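Local coordinates for protein fervidolysin (Fervidobacterium pennivorans, PDB 1R6V) that degrades keratin into peptides as a calcium-binding subtilisin-like serine protease, so that the bacterium can grow on native feathers, at residues D111-R116 / G324-A329; T123-G128 / G137-G142; V176-R181 / D185-A190; F574-P579 / G583-V588; L653-D658 / I662-T667. The protein carries 1 engineered substitution. All blocks are in the same frame, centred on the assembly; numbering follows the deposited sequence.

Contact 1 (D111-R116 / G324-A329); sequences DMYKIR and GTFRVA
Tyr-113 and Phe-326 carry this contact between a loop assigned to the propeptide and the short strand 325-328 of the catalytic domain. The loop begins with a turn. Lys-114 N gives a weak hydrogen bond back to Asp-111 O, 3.3 Å long. Met-112 comes next. Its side chain goes to Trp-136 and Asp-320, and its carbonyl O accepts a hydrogen bond from Arg-125 NH2. Tyr-113 has a left-handed backbone conformation (phi 53°). CG stands opposite the backbone N (chi1 -165°), and this carries the ring to the far end of Phe-326. Tyr-113 CE1 lies 3.5 Å from Phe-326 CZ and 3.8 Å from Phe-326 CE1. The hydroxyl reaches past the same end, with Tyr-113 OH 3.8 Å from Phe-326 CZ. The ring centres are 5.3 Å apart and the planes are turned by 50°, so the rings meet obliquely. Lys-114 then leads off to pack on Arg-125. Both aromatic rings are buried. Each also meets Tyr-321 edge-to-face, and each packs on Ala-140 of helix 136-140. The link is thus apolar. It forms part of a three-ring aromatic cluster where a loop of the probable propeptide lies against helix 136-140 and the hairpin of strands 314-322 and 325-328, at the margin of the central sheet of the subtilisin-like domain.

Contact 2 (T123-G128 / G137-G142); sequences TARDYG and GLEAIG
Arg-125 and Glu-139 cross at about a right angle, with guanidinium and carboxylate planes 55° apart. Glu-139 swings CG beside its carbonyl carbon (chi1 -168°) and runs out extended, which brings OE1 to the edge of the guanidinium. Arg-125 NE gives a hydrogen bond to Glu-139 OE1 at 2.6 Å, close to the guanidinium plane, with an N-H...O angle of 162°. Arg-125 NH2 adds a weak bond to the same Glu-139 OE1 at 3.2 Å. Arg-125 NH1 bonds to Asn-133 O. With an alanine here the Glu-139 carboxylate is likely to lose its charged mate, and Asn-133 O this donor. Tyr-127 lies beside the pair. Leu-138 CD1 sits over one face of the Tyr-127 ring, 4.2 Å from its centroid, as a CH-pi contact. The backbone C of Arg-125 is on the opposite face. Tyr-127 OH comes within 3.1 Å of Glu-139 N, but the angle is too poor for a hydrogen bond. The helix then ends in a Schellman motif at Gly-142. Tyr-127 is about 5 Å, side chain to side chain, from the calcium ligand Glu-129. This fits the N-terminal calcium site of subtilisins, where the start of the mature chain helps to bind the ion.

Contact 3 (V176-R181 / D185-A190); sequences VIAGYR and DEELPA
Asp-185 and Glu-186 both face Arg-181 in a G1 beta bulge, and the left-handed position of the bulge, often a glycine, is held here by Asp-185. Its carboxylate comes to the edge of the Tyr-180 ring, near the ring plane. Tyr-180 OH donates to Asp-185 OD1 at 2.6 Å, on the anti side of the carboxylate, with ring and carboxylate planes 81° apart. With chi1 at -171° the Tyr-180 ring is thrown out along the strand toward the turn. Its ring is also stacked on Trp-255. Arg-181 and Glu-186 run side by side on the other face. Arg-181 NH1 bonds to Glu-186 OE1 at 3.2 Å in a bent salt bridge. The stronger partner of Arg-181 is Asp-233, met through NE, and Tyr-196 adds a cation-pi contact. Leu-188 shares this face and pairs with Gly-179. The bare Gly-179 lets Leu-188 lie on the backbone, with Leu-188 CD1 3.6 Å from Tyr-180 C. The antiparallel backbones are bonded in both directions at Gly-179/Leu-188 and at Arg-181/Glu-186. Beyond the paired strands a water sits 2.9 Å from Ile-177 O and 3.0 Å from Pro-189 O. Glu-187 is bent at chi2, and Glu-187 OE1 lies 2.8 Å from Gly-179 O, a close approach of two acceptors and not a hydrogen bond. Acidic groups thus line both faces of the small hairpin. Those of Asp-185 and Glu-186 are met by a hydroxyl and by an arginine that is itself shared with Asp-233.

Contact 4 (F574-P579 / G583-V588); sequences FVVVDP and GVYGRV
Val-584 CG1 is the bump between two valines of the facing strand, 3.8 Å from Val-575 CG1 and 3.9 Å from Val-577 CG2. Val-584 turns CG1 beside its backbone N (chi1 -59°), which aims it at that notch. On this face the stem of Arg-587 runs alongside Val-575, with Arg-587 CG 3.8 Å from Val-575 CG1. Its tip goes on to Leu-6 O. On the other face Val-588 CG1 sits at the edge of the Phe-574 ring, 3.8 Å from Phe-574 CD2. Phe-574 and Val-588 bond in both directions through their backbones. Tyr-585 and Gly-586 both face Val-576, a classic beta bulge: Tyr-585 N bonds to Val-576 O, and Val-576 N to Gly-586 O. Asp-578 N bonds to Gly-583 O. The bulge sends the Tyr-585 ring along the backbone of Val-577 and Asp-578. A water lies 2.6 Å from Tyr-585 OH and 2.8 Å from Asp-578 OD2. Asp-578 is also salt-bridged to Arg-582. The buried hairpin belongs to the second beta-sandwich. Strand 573-577 also pairs with strand 604-610, whose Ile-605 touches Val-576 and Tyr-585. Val-584 bonds through its backbone to Pro-10 and Ile-12, so the N-terminal chain lies along the hairpin.

Contact 5 (L653-D658 / I662-T667); sequences LNLGTD and IYVWWT
Ile-662 N gives a nearly straight hydrogen bond to Asn-654 OD1 at 2.9 Å. Gly-656 N bonds to the same Asn-654 OD1, also at 2.9 Å, from the opposite face of the amide. The second bond closes an Asx turn. Asn-654 ND2 in turn bonds to Thr-657 O at 3.0 Å, so the amide is gripped at both ends. A leucine in its place would probably leave Ile-662 N and Gly-656 N without their shared acceptor and free the loop to shift. Ile-662 also accepts at its carbonyl from Leu-655 N. Its CG2 stands between the backbone N and the carbonyl carbon, and Ile-662 CG2 packs on the bare Gly-656, 3.3 Å from Gly-656 CA. Tyr-663 follows and lays its ring over Asn-654, with Asn-654 CB over one face, 3.9 Å from the centroid of the Tyr-663 ring. Val-664 N bonds to Leu-653 O at 3.1 Å. The Val-664 side chain packs on the leucines, and Val-664 CG2 is 4.0 Å from Leu-655 CD1. Trp-665 crosses Leu-655 at about a right angle and touches the same methyl, with Trp-665 CZ3 4.1 Å from Leu-655 CD1. Its NE1 bonds to Ile-526 O. Trp-666 then starts the strand and stacks on Phe-607 within the domain. The arrangement is a loop closed by a single backbone bridge and an asparagine side chain that also makes an Asx turn, leading into the final strand of the second beta-sandwich domain.

How the contacts relate
Contacts 1 and 2 adjoin where the probable propeptide meets the catalytic domain, both against helix 136-140. Arg-125 joins them, bonding to both Glu-139 and the 111-116 loop. Both are buried, but contact 1 is aromatic packing and contact 2 centres on a salt bridge. Contact 3 is a partly buried hairpin, with acidic side chains toward the surface and a buried arginine; its nearest atoms are about 17 Å from contact 2. Contacts 4 and 5 lie across the molecule in the second beta-sandwich and reach one sheet. Pro-579 O probably bonds to Tyr-663 N there. Contact 4 is buried and valine-rich, whereas contact 5 is partly buried and held by an asparagine amide together with backbone bonds.

Contact 1 (D111-R116 / G324-A329)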
# COMPACT_ATOMS: atom_id res chain seq x y z
N ASP A 111 -18.12 35.00 -7.12
CA ASP A 111 -18.44 34.62 -8.50
C ASP A 111 -18.21 33.14 -8.80
O ASP A 111 -18.43 32.68 -9.92
CB ASP A 111 -17.61 35.47 -9.48
CG ASP A 111 -18.13 35.39 -10.90
OD1 ASP A 111 -19.33 35.73 -11.10
OD2 ASP A 111 -17.37 35.01 -11.82
N MET A 112 -17.77 32.38 -7.80
CA MET A 112 -17.50 30.96 -7.99
C MET A 112 -18.71 30.17 -8.52
O MET A 112 -19.78 30.17 -7.91
CB MET A 112 -17.02 30.35 -6.67
CG MET A 112 -16.24 29.04 -6.78
SD MET A 112 -14.65 29.17 -7.66
CE MET A 112 -14.32 27.41 -7.94
N TYR A 113 -18.52 29.52 -9.67
CA TYR A 113 -19.57 28.71 -10.29
C TYR A 113 -20.87 29.48 -10.46
O TYR A 113 -21.95 29.02 -10.08
CB TYR A 113 -19.82 27.45 -9.44
CG TYR A 113 -20.61 26.40 -10.16
CD1 TYR A 113 -20.27 26.03 -11.46
CD2 TYR A 113 -21.66 25.74 -9.53
CE1 TYR A 113 -20.97 25.03 -12.13
CE2 TYR A 113 -22.37 24.73 -10.19
CZ TYR A 113 -22.01 24.38 -11.49
OH TYR A 113 -22.67 23.35 -12.14
N LYS A 114 -20.75 30.66 -11.06
CA LYS A 114 -21.87 31.55 -11.32
C LYS A 114 -21.93 31.87 -12.81
O LYS A 114 -21.16 31.33 -13.61
CB LYS A 114 -21.69 32.86 -10.54
CG LYS A 114 -21.74 32.73 -9.03
CD LYS A 114 -23.16 32.51 -8.55
CE LYS A 114 -23.26 32.56 -7.04
NZ LYS A 114 -24.68 32.40 -6.59
N ILE A 115 -22.85 32.77 -13.18
CA ILE A 115 -23.01 33.20 -14.57
C ILE A 115 -23.00 32.04 -15.57
O ILE A 115 -21.93 31.57 -15.98
CB ILE A 115 -21.92 34.22 -14.92
N ARG A 116 -24.18 31.60 -15.97
CA ARG A 116 -24.32 30.49 -16.93
C ARG A 116 -23.56 29.24 -16.49
O ARG A 116 -22.87 28.60 -17.29
CB ARG A 116 -23.85 30.94 -18.32
N GLY A 324 -16.20 29.61 -17.18
CA GLY A 324 -17.35 28.83 -17.60
C GLY A 324 -17.13 27.35 -17.83
O GLY A 324 -17.93 26.70 -18.50
N THR A 325 -16.04 26.80 -17.30
CA THR A 325 -15.76 25.38 -17.46
C THR A 325 -15.10 24.78 -16.23
O THR A 325 -14.36 25.45 -15.50
CB THR A 325 -14.83 25.10 -18.67
OG1 THR A 325 -13.54 25.67 -18.43
CG2 THR A 325 -15.41 25.70 -19.94
N PHE A 326 -15.37 23.51 -15.98
CA PHE A 326 -14.73 22.84 -14.87
C PHE A 326 -13.32 22.53 -15.37
O PHE A 326 -13.09 22.46 -16.57
CB PHE A 326 -15.45 21.53 -14.54
CG PHE A 326 -16.71 21.72 -13.74
CD1 PHE A 326 -17.95 21.79 -14.36
CD2 PHE A 326 -16.64 21.88 -12.36
CE1 PHE A 326 -19.10 22.02 -13.63
CE2 PHE A 326 -17.78 22.11 -11.62
CZ PHE A 326 -19.01 22.18 -12.25
N ARG A 327 -12.38 22.36 -14.45
CA ARG A 327 -11.01 22.04 -14.82
C ARG A 327 -10.30 21.46 -13.61
O ARG A 327 -10.68 21.72 -12.48
CB ARG A 327 -10.29 23.30 -15.30
CG ARG A 327 -10.43 24.49 -14.36
CD ARG A 327 -10.83 25.74 -15.14
NE ARG A 327 -9.84 26.02 -16.18
CZ ARG A 327 -9.92 27.01 -17.07
NH1 ARG A 327 -10.96 27.82 -17.06
NH2 ARG A 327 -8.96 27.16 -17.98
N VAL A 328 -9.27 20.65 -13.86
CA VAL A 328 -8.51 20.05 -12.77
C VAL A 328 -7.82 21.20 -12.04
O VAL A 328 -7.29 22.11 -12.68
CB VAL A 328 -7.46 19.07 -13.30
CG1 VAL A 328 -6.86 18.26 -12.16
CG2 VAL A 328 -8.10 18.15 -14.32
N ALA A 329 -7.83 21.16 -10.71
CA ALA A 329 -7.24 22.22 -9.90
C ALA A 329 -5.79 22.55 -10.23
O ALA A 329 -5.34 23.68 -10.01
CB ALA A 329 -7.37 21.89 -8.43

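Contact 2 (T123-G128 / G137-G142)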
# COMPACT_ATOMS: atom_id res chain seq x y z
N THR A 123 -33.41 31.17 -6.22
CA THR A 123 -33.04 30.14 -5.24
C THR A 123 -32.18 29.04 -5.87
O THR A 123 -32.54 27.86 -5.83
CB THR A 123 -34.30 29.53 -4.62
N ALA A 124 -31.04 29.42 -6.45
CA ALA A 124 -30.14 28.46 -7.07
C ALA A 124 -29.62 27.49 -6.01
O ALA A 124 -29.82 26.28 -6.10
CB ALA A 124 -28.97 29.19 -7.74
N ARG A 125 -28.96 28.04 -5.00
CA ARG A 125 -28.41 27.23 -3.93
C ARG A 125 -29.27 27.37 -2.69
O ARG A 125 -28.87 27.98 -1.70
CB ARG A 125 -26.99 27.67 -3.61
CG ARG A 125 -26.06 27.46 -4.77
CD ARG A 125 -24.72 28.09 -4.54
NE ARG A 125 -23.95 28.08 -5.77
CZ ARG A 125 -22.87 28.81 -5.99
NH1 ARG A 125 -22.42 29.63 -5.05
NH2 ARG A 125 -22.25 28.74 -7.16
N ASP A 126 -30.47 26.80 -2.75
CA ASP A 126 -31.38 26.86 -1.63
C ASP A 126 -31.34 25.56 -0.84
O ASP A 126 -32.13 24.65 -1.08
CB ASP A 126 -32.81 27.14 -2.14
CG ASP A 126 -33.80 27.35 -1.01
OD1 ASP A 126 -33.43 27.94 0.03
OD2 ASP A 126 -34.97 26.93 -1.18
N TYR A 127 -30.40 25.48 0.10
CA TYR A 127 -30.26 24.28 0.92
C TYR A 127 -30.85 24.47 2.31
O TYR A 127 -30.87 23.53 3.11
CB TYR A 127 -28.78 23.88 1.03
CG TYR A 127 -28.09 23.81 -0.31
CD1 TYR A 127 -27.02 24.65 -0.61
CD2 TYR A 127 -28.58 22.97 -1.32
CE1 TYR A 127 -26.46 24.67 -1.88
CE2 TYR A 127 -28.02 22.99 -2.61
CZ TYR A 127 -26.96 23.86 -2.87
OH TYR A 127 -26.45 23.95 -4.14
N GLY A 128 -31.31 25.68 2.61
CA GLY A 128 -31.92 25.95 3.91
C GLY A 128 -31.04 26.56 4.99
O GLY A 128 -31.54 27.01 6.02
N GLY A 137 -19.94 23.88 -4.27
CA GLY A 137 -19.65 22.47 -4.48
C GLY A 137 -20.91 21.62 -4.44
O GLY A 137 -21.03 20.66 -5.21
N LEU A 138 -21.84 21.94 -3.56
CA LEU A 138 -23.08 21.17 -3.49
C LEU A 138 -23.87 21.38 -4.77
O LEU A 138 -24.46 20.44 -5.31
CB LEU A 138 -23.93 21.61 -2.30
CG LEU A 138 -23.30 21.38 -0.93
CD1 LEU A 138 -24.31 21.76 0.15
CD2 LEU A 138 -22.90 19.90 -0.78
N GLU A 139 -23.88 22.61 -5.27
CA GLU A 139 -24.61 22.86 -6.51
C GLU A 139 -23.96 22.08 -7.66
O GLU A 139 -24.65 21.47 -8.48
CB GLU A 139 -24.60 24.35 -6.87
CG GLU A 139 -25.59 24.66 -7.99
CD GLU A 139 -25.41 26.04 -8.62
OE1 GLU A 139 -24.80 26.91 -7.97
OE2 GLU A 139 -25.89 26.24 -9.76
N ALA A 140 -22.64 22.08 -7.70
CA ALA A 140 -21.94 21.39 -8.77
C ALA A 140 -22.21 19.89 -8.82
O ALA A 140 -22.28 19.32 -9.90
CB ALA A 140 -20.45 21.64 -8.65
N ILE A 141 -22.35 19.25 -7.66
CA ILE A 141 -22.60 17.82 -7.68
C ILE A 141 -24.08 17.46 -7.79
O ILE A 141 -24.44 16.29 -7.80
CB ILE A 141 -21.96 17.09 -6.45
CG1 ILE A 141 -22.55 17.59 -5.13
CG2 ILE A 141 -20.44 17.27 -6.51
CD1 ILE A 141 -22.04 16.84 -3.88
N GLY A 142 -24.94 18.47 -7.90
CA GLY A 142 -26.37 18.21 -8.06
C GLY A 142 -27.21 18.03 -6.81
O GLY A 142 -28.31 17.48 -6.87

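Contact 3 (V176-R181 / D185-A190)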
# COMPACT_ATOMS: atom_id res chain seq x y z
N VAL A 176 -21.25 13.74 15.21
CA VAL A 176 -19.99 13.04 15.45
C VAL A 176 -20.18 11.99 16.53
O VAL A 176 -20.42 12.32 17.69
CB VAL A 176 -18.89 14.03 15.89
CG1 VAL A 176 -17.57 13.30 16.10
CG2 VAL A 176 -18.73 15.13 14.82
N ILE A 177 -20.09 10.72 16.14
CA ILE A 177 -20.27 9.62 17.09
C ILE A 177 -18.94 9.17 17.68
O ILE A 177 -17.90 9.79 17.43
CB ILE A 177 -20.99 8.43 16.42
CG1 ILE A 177 -20.17 7.89 15.25
CG2 ILE A 177 -22.37 8.87 15.94
CD1 ILE A 177 -20.74 6.62 14.65
N ALA A 178 -18.97 8.11 18.48
CA ALA A 178 -17.74 7.63 19.13
C ALA A 178 -16.69 7.26 18.09
O ALA A 178 -16.99 6.61 17.09
CB ALA A 178 -18.04 6.43 20.04
N GLY A 179 -15.46 7.69 18.36
CA GLY A 179 -14.36 7.42 17.45
C GLY A 179 -13.19 6.73 18.13
O GLY A 179 -13.32 6.23 19.25
N TYR A 180 -12.04 6.74 17.46
CA TYR A 180 -10.86 6.05 17.96
C TYR A 180 -9.55 6.80 17.67
O TYR A 180 -9.35 7.36 16.58
CB TYR A 180 -10.84 4.65 17.34
CG TYR A 180 -9.82 3.67 17.88
CD1 TYR A 180 -9.79 3.34 19.24
CD2 TYR A 180 -8.91 3.05 17.03
CE1 TYR A 180 -8.88 2.39 19.72
CE2 TYR A 180 -8.01 2.11 17.49
CZ TYR A 180 -7.99 1.78 18.84
OH TYR A 180 -7.08 0.85 19.30
N ARG A 181 -8.67 6.80 18.67
CA ARG A 181 -7.34 7.42 18.61
C ARG A 181 -6.41 6.22 18.80
O ARG A 181 -5.98 5.92 19.93
CB ARG A 181 -7.20 8.41 19.76
CG ARG A 181 -5.95 9.26 19.75
CD ARG A 181 -5.89 10.10 21.02
NE ARG A 181 -4.79 11.05 20.97
CZ ARG A 181 -4.45 11.86 21.96
NH1 ARG A 181 -5.13 11.83 23.10
NH2 ARG A 181 -3.44 12.70 21.81
N ASP A 185 -4.75 3.73 21.85
CA ASP A 185 -5.86 2.79 22.00
C ASP A 185 -6.93 3.45 22.86
O ASP A 185 -7.51 2.85 23.77
CB ASP A 185 -5.36 1.49 22.64
CG ASP A 185 -6.44 0.44 22.75
OD1 ASP A 185 -7.28 0.35 21.83
OD2 ASP A 185 -6.44 -0.30 23.76
N GLU A 186 -7.19 4.72 22.53
CA GLU A 186 -8.15 5.55 23.24
C GLU A 186 -9.45 5.76 22.46
O GLU A 186 -9.44 6.23 21.32
CB GLU A 186 -7.50 6.90 23.53
CG GLU A 186 -8.35 7.88 24.31
CD GLU A 186 -7.68 9.25 24.40
OE1 GLU A 186 -6.44 9.30 24.50
OE2 GLU A 186 -8.39 10.28 24.38
N GLU A 187 -10.56 5.42 23.09
CA GLU A 187 -11.87 5.59 22.49
C GLU A 187 -12.22 7.08 22.62
O GLU A 187 -11.95 7.69 23.66
CB GLU A 187 -12.89 4.74 23.26
CG GLU A 187 -13.61 3.72 22.41
CD GLU A 187 -14.97 4.20 21.96
OE1 GLU A 187 -15.04 5.16 21.16
OE2 GLU A 187 -15.99 3.62 22.43
N LEU A 188 -12.78 7.66 21.56
CA LEU A 188 -13.16 9.07 21.55
C LEU A 188 -14.67 9.20 21.68
O LEU A 188 -15.42 8.84 20.77
CB LEU A 188 -12.68 9.73 20.25
CG LEU A 188 -11.17 9.60 20.00
CD1 LEU A 188 -10.81 10.03 18.56
CD2 LEU A 188 -10.44 10.45 21.02
N PRO A 189 -15.15 9.70 22.82
CA PRO A 189 -16.60 9.85 23.04
C PRO A 189 -17.30 10.71 21.99
O PRO A 189 -16.71 11.66 21.46
CB PRO A 189 -16.68 10.49 24.43
CG PRO A 189 -15.45 9.96 25.11
CD PRO A 189 -14.40 10.10 24.03
N ALA A 190 -18.56 10.39 21.72
CA ALA A 190 -19.34 11.14 20.75
C ALA A 190 -19.39 12.61 21.12
O ALA A 190 -19.35 12.99 22.30
CB ALA A 190 -20.76 10.58 20.67
O HOH W 1 -15.73 11.23 18.64

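Contact 4 (F574-P579 / G583-V588)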
# COMPACT_ATOMS: atom_id res chain seq x y z
N PHE A 574 31.28 -31.57 -6.04
CA PHE A 574 30.52 -30.34 -6.22
C PHE A 574 29.23 -30.60 -5.46
O PHE A 574 28.61 -31.65 -5.62
CB PHE A 574 30.21 -30.11 -7.70
CG PHE A 574 29.15 -29.07 -7.96
CD1 PHE A 574 29.19 -27.83 -7.31
CD2 PHE A 574 28.14 -29.31 -8.88
CE1 PHE A 574 28.23 -26.85 -7.59
CE2 PHE A 574 27.18 -28.33 -9.16
CZ PHE A 574 27.23 -27.10 -8.51
N VAL A 575 28.85 -29.65 -4.62
CA VAL A 575 27.66 -29.80 -3.81
C VAL A 575 26.71 -28.63 -3.93
O VAL A 575 27.14 -27.48 -3.93
CB VAL A 575 28.03 -29.92 -2.33
CG1 VAL A 575 26.80 -30.30 -1.50
CG2 VAL A 575 29.14 -30.96 -2.17
N VAL A 576 25.42 -28.94 -4.04
CA VAL A 576 24.40 -27.90 -4.10
C VAL A 576 23.81 -27.92 -2.70
O VAL A 576 23.27 -28.93 -2.24
CB VAL A 576 23.32 -28.24 -5.15
CG1 VAL A 576 22.24 -27.18 -5.13
CG2 VAL A 576 23.96 -28.31 -6.53
N VAL A 577 23.94 -26.80 -2.00
CA VAL A 577 23.51 -26.75 -0.61
C VAL A 577 22.52 -25.64 -0.29
O VAL A 577 22.39 -24.66 -1.03
CB VAL A 577 24.77 -26.63 0.30
CG1 VAL A 577 25.49 -25.32 0.05
CG2 VAL A 577 24.40 -26.77 1.76
N ASP A 578 21.80 -25.82 0.81
CA ASP A 578 20.85 -24.83 1.28
C ASP A 578 21.72 -23.66 1.77
O ASP A 578 22.74 -23.88 2.41
CB ASP A 578 20.02 -25.42 2.42
CG ASP A 578 19.22 -24.38 3.16
OD1 ASP A 578 19.52 -24.15 4.35
OD2 ASP A 578 18.29 -23.80 2.55
N PRO A 579 21.33 -22.42 1.46
CA PRO A 579 22.11 -21.25 1.89
C PRO A 579 22.28 -21.11 3.40
O PRO A 579 23.22 -20.47 3.86
CB PRO A 579 21.37 -20.07 1.27
CG PRO A 579 20.00 -20.60 0.97
CD PRO A 579 20.24 -22.02 0.56
N GLY A 583 20.86 -28.38 4.96
CA GLY A 583 21.05 -29.67 4.32
C GLY A 583 21.55 -29.45 2.91
O GLY A 583 21.84 -28.31 2.54
N VAL A 584 21.66 -30.52 2.14
CA VAL A 584 22.13 -30.43 0.76
C VAL A 584 21.10 -30.97 -0.21
O VAL A 584 20.27 -31.80 0.16
CB VAL A 584 23.46 -31.21 0.56
CG1 VAL A 584 24.54 -30.65 1.49
CG2 VAL A 584 23.24 -32.69 0.83
N TYR A 585 21.13 -30.48 -1.44
CA TYR A 585 20.20 -30.93 -2.47
C TYR A 585 20.84 -31.97 -3.39
O TYR A 585 20.18 -32.53 -4.27
CB TYR A 585 19.72 -29.73 -3.30
CG TYR A 585 18.87 -28.76 -2.52
CD1 TYR A 585 19.36 -27.51 -2.16
CD2 TYR A 585 17.57 -29.10 -2.13
CE1 TYR A 585 18.59 -26.61 -1.42
CE2 TYR A 585 16.78 -28.21 -1.39
CZ TYR A 585 17.29 -26.97 -1.04
OH TYR A 585 16.52 -26.09 -0.32
N GLY A 586 22.13 -32.21 -3.19
CA GLY A 586 22.82 -33.20 -4.01
C GLY A 586 24.32 -33.01 -4.08
O GLY A 586 24.82 -31.89 -3.96
N ARG A 587 25.03 -34.12 -4.25
CA ARG A 587 26.49 -34.10 -4.35
C ARG A 587 26.90 -34.88 -5.59
O ARG A 587 26.27 -35.89 -5.92
CB ARG A 587 27.12 -34.74 -3.11
CG ARG A 587 26.78 -34.08 -1.79
CD ARG A 587 27.73 -34.56 -0.70
NE ARG A 587 27.43 -33.98 0.60
CZ ARG A 587 26.41 -34.34 1.38
NH1 ARG A 587 25.58 -35.29 0.97
NH2 ARG A 587 26.24 -33.76 2.56
N VAL A 588 27.93 -34.42 -6.28
CA VAL A 588 28.41 -35.10 -7.48
C VAL A 588 29.92 -34.95 -7.62
O VAL A 588 30.49 -33.95 -7.18
CB VAL A 588 27.71 -34.53 -8.74
CG1 VAL A 588 28.07 -33.06 -8.92
CG2 VAL A 588 28.11 -35.33 -9.97
O HOH W 2 17.19 -23.64 -0.02

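Contact 5 (L653-D658 / I662-T667)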
# COMPACT_ATOMS: atom_id res chain seq x y z
N LEU A 653 30.57 -15.94 0.14
CA LEU A 653 30.22 -14.99 1.20
C LEU A 653 29.05 -15.31 2.10
O LEU A 653 27.93 -15.50 1.63
CB LEU A 653 30.01 -13.62 0.57
CG LEU A 653 29.68 -12.43 1.47
CD1 LEU A 653 30.85 -12.15 2.41
CD2 LEU A 653 29.41 -11.23 0.58
N ASN A 654 29.32 -15.37 3.40
CA ASN A 654 28.27 -15.61 4.38
C ASN A 654 27.72 -14.23 4.74
O ASN A 654 28.44 -13.37 5.26
CB ASN A 654 28.87 -16.30 5.61
CG ASN A 654 27.83 -16.64 6.66
OD1 ASN A 654 26.63 -16.41 6.48
ND2 ASN A 654 28.29 -17.18 7.78
N LEU A 655 26.44 -13.99 4.45
CA LEU A 655 25.82 -12.71 4.73
C LEU A 655 25.33 -12.68 6.17
O LEU A 655 24.84 -11.67 6.65
CB LEU A 655 24.64 -12.47 3.78
CG LEU A 655 25.02 -12.53 2.30
CD1 LEU A 655 23.78 -12.38 1.40
CD2 LEU A 655 26.02 -11.41 2.00
N GLY A 656 25.49 -13.82 6.85
CA GLY A 656 25.07 -13.94 8.23
C GLY A 656 26.26 -14.08 9.16
O GLY A 656 27.23 -13.35 9.02
N THR A 657 26.17 -15.01 10.11
CA THR A 657 27.26 -15.23 11.06
C THR A 657 27.64 -16.70 11.08
O THR A 657 26.96 -17.53 10.50
CB THR A 657 26.84 -14.85 12.48
OG1 THR A 657 25.81 -15.74 12.92
CG2 THR A 657 26.33 -13.42 12.53
N ASP A 658 28.73 -17.01 11.78
CA ASP A 658 29.17 -18.40 11.87
C ASP A 658 28.05 -19.22 12.50
O ASP A 658 27.71 -20.31 12.02
CB ASP A 658 30.43 -18.49 12.73
CG ASP A 658 30.99 -19.90 12.80
OD1 ASP A 658 30.30 -20.81 13.32
OD2 ASP A 658 32.14 -20.10 12.34
N ILE A 662 24.04 -17.61 6.41
CA ILE A 662 23.15 -17.35 5.30
C ILE A 662 24.08 -16.95 4.16
O ILE A 662 24.47 -15.79 4.04
CB ILE A 662 22.09 -16.24 5.59
CG1 ILE A 662 21.36 -15.89 4.30
CG2 ILE A 662 22.72 -15.00 6.17
CD1 ILE A 662 20.80 -17.06 3.62
N TYR A 663 24.47 -17.93 3.35
CA TYR A 663 25.37 -17.66 2.24
C TYR A 663 24.62 -17.10 1.05
O TYR A 663 23.43 -17.36 0.88
CB TYR A 663 26.11 -18.93 1.80
CG TYR A 663 27.24 -19.31 2.73
CD1 TYR A 663 27.03 -20.16 3.81
CD2 TYR A 663 28.52 -18.78 2.54
CE1 TYR A 663 28.06 -20.47 4.69
CE2 TYR A 663 29.56 -19.08 3.42
CZ TYR A 663 29.31 -19.92 4.49
OH TYR A 663 30.33 -20.22 5.37
N VAL A 664 25.34 -16.32 0.24
CA VAL A 664 24.78 -15.75 -0.98
C VAL A 664 24.09 -16.89 -1.70
O VAL A 664 24.59 -18.03 -1.75
CB VAL A 664 25.93 -15.15 -1.85
CG1 VAL A 664 25.47 -14.98 -3.29
CG2 VAL A 664 26.35 -13.79 -1.29
N TRP A 665 22.91 -16.61 -2.24
CA TRP A 665 22.15 -17.64 -2.93
C TRP A 665 21.79 -17.28 -4.36
O TRP A 665 21.92 -16.13 -4.76
CB TRP A 665 20.88 -17.97 -2.15
CG TRP A 665 19.91 -16.82 -2.05
CD1 TRP A 665 18.90 -16.52 -2.93
CD2 TRP A 665 19.87 -15.82 -1.04
NE1 TRP A 665 18.23 -15.39 -2.52
CE2 TRP A 665 18.80 -14.94 -1.35
CE3 TRP A 665 20.63 -15.57 0.12
CZ2 TRP A 665 18.47 -13.83 -0.56
CZ3 TRP A 665 20.30 -14.47 0.92
CH2 TRP A 665 19.23 -13.61 0.57
N TRP A 666 21.36 -18.30 -5.09
CA TRP A 666 20.95 -18.17 -6.50
C TRP A 666 19.47 -18.52 -6.50
O TRP A 666 19.06 -19.57 -6.01
CB TRP A 666 21.74 -19.16 -7.36
CG TRP A 666 23.22 -19.01 -7.17
CD1 TRP A 666 23.97 -19.57 -6.18
CD2 TRP A 666 24.09 -18.16 -7.92
NE1 TRP A 666 25.27 -19.11 -6.27
CE2 TRP A 666 25.37 -18.24 -7.32
CE3 TRP A 666 23.92 -17.32 -9.04
CZ2 TRP A 666 26.47 -17.53 -7.80
CZ3 TRP A 666 25.01 -16.61 -9.51
CH2 TRP A 666 26.28 -16.72 -8.89
N THR A 667 18.67 -17.62 -7.07
CA THR A 667 17.22 -17.77 -7.10
C THR A 667 16.76 -18.31 -8.46
O THR A 667 16.95 -17.65 -9.48
CB THR A 667 16.56 -16.41 -6.79
OG1 THR A 667 17.02 -15.96 -5.50
CG2 THR A 667 15.04 -16.53 -6.73